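PDB 3VIU: phosphoribosylformylglycinamidine synthase 2 from Thermus thermophilus, which belongs to the PurM-like (AIR synthase related) protein family, carries two tandem N- and C-terminal domain pairs, and is modelled here with ADP and magnesium. Local coordinates for residues L193-Y199 with C331-T337; G279-D285 with V342-R348. Residue numbers count along the deposited sequence, not the author numbering.

Contact 1: L193-Y199 with C331-T337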
# COMPACT_ATOMS: atom_id res chain seq x y z
N LEU A 193 -5.03 33.52 -7.45
CA LEU A 193 -6.24 34.24 -7.79
C LEU A 193 -6.26 34.71 -9.23
O LEU A 193 -5.25 35.14 -9.77
CB LEU A 193 -6.42 35.42 -6.84
CG LEU A 193 -7.73 36.18 -7.02
CD1 LEU A 193 -8.92 35.21 -7.11
CD2 LEU A 193 -7.89 37.14 -5.85
N GLY A 194 -7.43 34.62 -9.86
CA GLY A 194 -7.57 35.07 -11.24
C GLY A 194 -7.11 34.11 -12.31
O GLY A 194 -6.82 34.52 -13.43
N ARG A 195 -7.05 32.83 -11.98
CA ARG A 195 -6.59 31.82 -12.94
C ARG A 195 -7.73 30.96 -13.47
O ARG A 195 -8.72 30.72 -12.78
CB ARG A 195 -5.57 30.90 -12.27
CG ARG A 195 -4.47 31.63 -11.52
CD ARG A 195 -3.72 32.54 -12.47
NE ARG A 195 -3.25 31.79 -13.62
CZ ARG A 195 -3.32 32.22 -14.86
NH1 ARG A 195 -3.83 33.41 -15.12
NH2 ARG A 195 -2.89 31.45 -15.85
N PRO A 196 -7.61 30.51 -14.72
CA PRO A 196 -8.67 29.65 -15.26
C PRO A 196 -8.30 28.22 -14.84
O PRO A 196 -7.14 27.94 -14.55
CB PRO A 196 -8.55 29.88 -16.75
CG PRO A 196 -7.07 30.05 -16.93
CD PRO A 196 -6.73 30.99 -15.79
N ILE A 197 -9.28 27.33 -14.80
CA ILE A 197 -9.02 25.94 -14.43
C ILE A 197 -9.37 25.04 -15.61
O ILE A 197 -10.52 25.01 -16.07
CB ILE A 197 -9.89 25.50 -13.23
CG1 ILE A 197 -9.87 26.57 -12.14
CG2 ILE A 197 -9.39 24.17 -12.70
CD1 ILE A 197 -8.51 26.91 -11.63
N TYR A 198 -8.38 24.29 -16.11
CA TYR A 198 -8.62 23.42 -17.25
C TYR A 198 -9.04 22.00 -16.88
O TYR A 198 -8.71 21.48 -15.81
CB TYR A 198 -7.39 23.38 -18.15
CG TYR A 198 -7.24 24.60 -19.03
CD1 TYR A 198 -7.03 25.87 -18.47
CD2 TYR A 198 -7.28 24.50 -20.41
CE1 TYR A 198 -6.87 26.99 -19.27
CE2 TYR A 198 -7.11 25.62 -21.23
CZ TYR A 198 -6.91 26.86 -20.65
OH TYR A 198 -6.73 27.96 -21.46
N TYR A 199 -9.78 21.39 -17.80
CA TYR A 199 -10.31 20.04 -17.68
C TYR A 199 -9.78 19.26 -18.87
O TYR A 199 -9.90 19.71 -20.01
CB TYR A 199 -11.84 20.10 -17.72
CG TYR A 199 -12.58 18.79 -17.89
CD1 TYR A 199 -12.36 17.96 -19.00
CD2 TYR A 199 -13.56 18.41 -16.98
CE1 TYR A 199 -13.11 16.79 -19.18
CE2 TYR A 199 -14.30 17.25 -17.15
CZ TYR A 199 -14.08 16.44 -18.25
OH TYR A 199 -14.83 15.29 -18.42
N CYS A 331 -7.87 20.07 -24.04
CA CYS A 331 -7.66 20.67 -22.73
C CYS A 331 -8.43 21.98 -22.74
O CYS A 331 -7.97 22.97 -23.32
CB CYS A 331 -6.17 20.91 -22.50
SG CYS A 331 -5.72 21.28 -20.78
N VAL A 332 -9.60 22.00 -22.10
CA VAL A 332 -10.43 23.19 -22.09
C VAL A 332 -10.73 23.82 -20.74
O VAL A 332 -10.89 23.13 -19.73
CB VAL A 332 -11.78 22.90 -22.79
CG1 VAL A 332 -11.52 22.43 -24.22
CG2 VAL A 332 -12.57 21.85 -22.01
N PRO A 333 -10.80 25.16 -20.69
CA PRO A 333 -11.08 25.91 -19.47
C PRO A 333 -12.52 25.60 -19.03
O PRO A 333 -13.45 25.68 -19.84
CB PRO A 333 -10.89 27.37 -19.89
CG PRO A 333 -11.26 27.35 -21.34
CD PRO A 333 -10.59 26.09 -21.83
N VAL A 334 -12.68 25.26 -17.76
CA VAL A 334 -13.99 24.88 -17.22
C VAL A 334 -14.40 25.70 -15.99
O VAL A 334 -15.59 25.74 -15.62
CB VAL A 334 -13.97 23.35 -16.90
CG1 VAL A 334 -14.12 23.11 -15.41
CG2 VAL A 334 -15.03 22.64 -17.70
N ALA A 335 -13.43 26.35 -15.35
CA ALA A 335 -13.69 27.15 -14.15
C ALA A 335 -12.60 28.20 -13.94
O ALA A 335 -11.63 28.27 -14.69
CB ALA A 335 -13.80 26.25 -12.91
N ARG A 336 -12.77 29.03 -12.91
CA ARG A 336 -11.80 30.08 -12.61
C ARG A 336 -11.78 30.32 -11.11
O ARG A 336 -12.75 30.02 -10.41
CB ARG A 336 -12.18 31.38 -13.33
CG ARG A 336 -13.56 31.89 -12.95
CD ARG A 336 -13.89 33.20 -13.67
NE ARG A 336 -13.73 34.35 -12.79
CZ ARG A 336 -14.69 34.84 -12.02
NH1 ARG A 336 -15.89 34.29 -12.01
NH2 ARG A 336 -14.43 35.89 -11.24
N THR A 337 -10.68 30.87 -10.61
CA THR A 337 -10.57 31.16 -9.19
C THR A 337 -11.15 32.53 -8.89
O THR A 337 -11.07 33.45 -9.72
CB THR A 337 -9.10 31.13 -8.70
OG1 THR A 337 -8.30 32.01 -9.50
CG2 THR A 337 -8.54 29.72 -8.77
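Before strand 196-201 begins, Leu193 lays its CD1 4.0 Å from OG1 of Thr337. Gly194 turns the chain with a positive phi of 81°. Two hydrogen bonds join Arg195 and Thr337, one to the side-chain hydroxyl and one between backbones: Arg195 N donates to Thr337 OG1 (2.9 Å), and Thr337 N donates to Arg195 O (2.9 Å). The Thr337 hydroxyl also bonds to Ser192 O, so this hydroxyl links Thr337 to the loop just before the strand. The Arg195 guanidinium leads away to Glu317. Pro196 sits opposite Arg336 in a non-hydrogen-bonded pair, CA to CA 4.1 Å. Ile197 N bonds to Ala335 O at 2.5 Å. Its carbonyl O accepts from both Val334 N (2.8 Å) and Ala335 N (3.3 Å). Tyr198 comes next, with Pro333 CB over its ring face in a CH-pi contact, 4.2 Å from the centroid. Cys331 SG lies obliquely to the same ring, 3.6 Å from Tyr198 CD2. Tyr199 and Val332 bond both ways: Tyr199 N donates to Val332 O (2.8 Å) and Tyr199 O accepts from Val332 N (3.1 Å). Val334 and Ala335 both face Ile197. This is a classic beta bulge in an antiparallel pair, within the mixed sheet of a PurM-like C-terminal domain.

Contact 2: G279-D285 with V342-R348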
# COMPACT_ATOMS: atom_id res chain seq x y z
N GLY A 279 -11.74 30.70 -3.60
CA GLY A 279 -12.83 29.90 -4.11
C GLY A 279 -12.75 29.63 -5.59
O GLY A 279 -11.87 30.14 -6.29
N VAL A 280 -13.67 28.82 -6.09
CA VAL A 280 -13.70 28.48 -7.50
C VAL A 280 -15.11 28.55 -8.09
O VAL A 280 -16.07 28.09 -7.48
CB VAL A 280 -13.11 27.07 -7.73
CG1 VAL A 280 -13.71 26.11 -6.74
CG2 VAL A 280 -13.39 26.60 -9.16
N GLU A 281 -15.21 29.15 -9.26
CA GLU A 281 -16.48 29.27 -9.96
C GLU A 281 -16.45 28.22 -11.07
O GLU A 281 -15.58 28.26 -11.94
CB GLU A 281 -16.63 30.67 -10.57
CG GLU A 281 -17.96 30.94 -11.28
CD GLU A 281 -18.06 32.35 -11.86
OE1 GLU A 281 -17.66 32.57 -13.03
OE2 GLU A 281 -18.51 33.25 -11.13
N LEU A 282 -17.39 27.28 -11.03
CA LEU A 282 -17.45 26.23 -12.04
C LEU A 282 -18.58 26.48 -13.04
O LEU A 282 -19.72 26.71 -12.66
CB LEU A 282 -17.63 24.86 -11.37
CG LEU A 282 -17.87 23.62 -12.25
CD1 LEU A 282 -16.77 23.45 -13.28
CD2 LEU A 282 -17.95 22.38 -11.36
N HIS A 283 -18.24 26.45 -14.32
CA HIS A 283 -19.22 26.65 -15.38
C HIS A 283 -19.51 25.27 -15.94
O HIS A 283 -18.81 24.80 -16.84
CB HIS A 283 -18.63 27.55 -16.46
CG HIS A 283 -18.32 28.94 -16.00
ND1 HIS A 283 -19.25 29.96 -16.04
CD2 HIS A 283 -17.19 29.48 -15.50
CE1 HIS A 283 -18.70 31.07 -15.57
NE2 HIS A 283 -17.45 30.81 -15.24
N LEU A 284 -20.54 24.61 -15.42
CA LEU A 284 -20.86 23.27 -15.88
C LEU A 284 -21.13 23.16 -17.36
O LEU A 284 -20.93 22.10 -17.95
CB LEU A 284 -22.06 22.70 -15.10
CG LEU A 284 -21.73 22.24 -13.68
CD1 LEU A 284 -22.99 21.75 -12.97
CD2 LEU A 284 -20.66 21.14 -13.72
N ASP A 285 -21.58 24.25 -17.98
CA ASP A 285 -21.87 24.22 -19.40
C ASP A 285 -20.63 24.01 -20.25
O ASP A 285 -20.73 23.57 -21.39
CB ASP A 285 -22.56 25.52 -19.85
CG ASP A 285 -23.89 25.74 -19.16
OD1 ASP A 285 -24.67 24.76 -19.03
OD2 ASP A 285 -24.17 26.88 -18.75
N VAL A 342 -15.61 30.31 -1.77
CA VAL A 342 -16.85 29.57 -2.02
C VAL A 342 -16.73 28.69 -3.26
O VAL A 342 -15.86 28.90 -4.11
CB VAL A 342 -18.03 30.56 -2.25
CG1 VAL A 342 -19.23 29.83 -2.79
CG2 VAL A 342 -18.38 31.26 -0.95
N PHE A 343 -17.59 27.68 -3.32
CA PHE A 343 -17.64 26.80 -4.48
C PHE A 343 -18.94 27.21 -5.15
O PHE A 343 -20.03 26.82 -4.71
CB PHE A 343 -17.69 25.33 -4.07
CG PHE A 343 -17.69 24.37 -5.23
CD1 PHE A 343 -18.50 23.24 -5.22
CD2 PHE A 343 -16.90 24.62 -6.35
CE1 PHE A 343 -18.53 22.37 -6.31
CE2 PHE A 343 -16.91 23.76 -7.44
CZ PHE A 343 -17.72 22.63 -7.42
N ARG A 344 -18.84 28.02 -6.20
CA ARG A 344 -20.01 28.50 -6.92
C ARG A 344 -20.18 27.70 -8.20
O ARG A 344 -19.28 27.65 -9.04
CB ARG A 344 -19.85 29.99 -7.25
CG ARG A 344 -21.07 30.61 -7.91
CD ARG A 344 -20.78 32.05 -8.29
NE ARG A 344 -20.46 32.85 -7.11
CZ ARG A 344 -19.60 33.86 -7.11
NH1 ARG A 344 -19.37 34.54 -6.00
NH2 ARG A 344 -18.95 34.19 -8.22
N VAL A 345 -21.34 27.09 -8.35
CA VAL A 345 -21.61 26.28 -9.53
C VAL A 345 -22.64 26.92 -10.46
O VAL A 345 -23.78 27.20 -10.07
CB VAL A 345 -22.07 24.87 -9.13
CG1 VAL A 345 -22.21 24.00 -10.36
CG2 VAL A 345 -21.06 24.27 -8.15
N LEU A 346 -22.22 27.17 -11.70
CA LEU A 346 -23.08 27.76 -12.71
C LEU A 346 -23.52 26.71 -13.73
O LEU A 346 -22.74 25.85 -14.13
CB LEU A 346 -22.36 28.90 -13.45
CG LEU A 346 -21.98 30.14 -12.63
CD1 LEU A 346 -21.35 31.17 -13.56
CD2 LEU A 346 -23.21 30.71 -11.95
N PHE A 347 -24.78 26.79 -14.13
CA PHE A 347 -25.32 25.87 -15.11
C PHE A 347 -26.41 26.61 -15.88
O PHE A 347 -27.29 27.22 -15.28
CB PHE A 347 -25.91 24.63 -14.44
CG PHE A 347 -26.52 23.65 -15.40
CD1 PHE A 347 -27.89 23.40 -15.38
CD2 PHE A 347 -25.73 22.96 -16.31
CE1 PHE A 347 -28.46 22.47 -16.26
CE2 PHE A 347 -26.29 22.03 -17.19
CZ PHE A 347 -27.66 21.79 -17.16
N ARG A 348 -26.32 26.55 -17.20
CA ARG A 348 -27.28 27.20 -18.08
C ARG A 348 -27.68 28.58 -17.56
O ARG A 348 -28.86 28.87 -17.37
CB ARG A 348 -28.52 26.30 -18.25
CG ARG A 348 -28.21 24.96 -18.92
CD ARG A 348 -29.43 24.04 -19.00
NE ARG A 348 -30.51 24.58 -19.83
CZ ARG A 348 -30.54 24.50 -21.16
NH1 ARG A 348 -31.57 25.02 -21.83
NH2 ARG A 348 -29.56 23.91 -21.83
O HOH W 1 -21.72 27.24 -17.07
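Strands 279-283 and 342-347 run parallel, 4.7 Å apart at closest approach and with 13° between their directions. The register pairs Val280 with Phe343, Glu281 with Arg344, Leu282 with Val345 and His283 with Leu346. Hydrogen bonds come from every second residue of each strand. Val280 N donates to Val342 O (3.0 Å) and Val280 O accepts from Arg344 N (3.1 Å). Leu282 N donates to Arg344 O (2.8 Å) and Leu282 O accepts from Leu346 N (2.7 Å). Leu284 N adds a bond to Leu346 O (2.8 Å). A CB on Gly279 would clash with Val342 O.

One face of the pair is apolar. Val280 CG1 meets Phe343 CD2 at 3.5 Å, and Leu282 CD2 lies 4.0 Å from Phe343 CZ. Leu284 CD1 packs on Val345 CG1 (3.5 Å). Helices 264-275 and 296-301 cover this face.

The other face carries Glu281, Arg344, His283 and Leu346. Glu281 OE2 forms a salt bridge with Arg344 NH2 (3.1 Å). Both charges have a further partner: Arg336 for Glu281 and Glu354 for Arg344. His283 CE1 touches Leu346 CD1 (3.3 Å).

At the far end Asp285 OD1 accepts from Arg348 N (3.0 Å). A water accepts from Asp285 N (3.1 Å) and donates to Asp285 OD2 (3.0 Å).

The chemistry is thus two-sided. An apolar face packs the sheet on its helices, while the opposite face is held by a chain of charges running across neighbouring strands.

How the contacts relate
From the N terminus the chain lays down 193-199, then 279-285, then 331-337 and 342-348. Contact 1 closes a loop with 131 residues between its segments. Contact 2 closes one with 56. The segments alternate, so the two loops cross and neither nests in the other. Strands 331-338 and 342-347 follow each other in the chain, yet strand 279-283 lies between them in the sheet. It is antiparallel to the first and parallel to the second. The contacts meet there: Arg336 NH1 forms a salt bridge with Glu281 OE1 (2.7 Å). Together they join four neighbouring strands of one mixed sheet, in the order 196-201, 331-338, 279-283, 342-347.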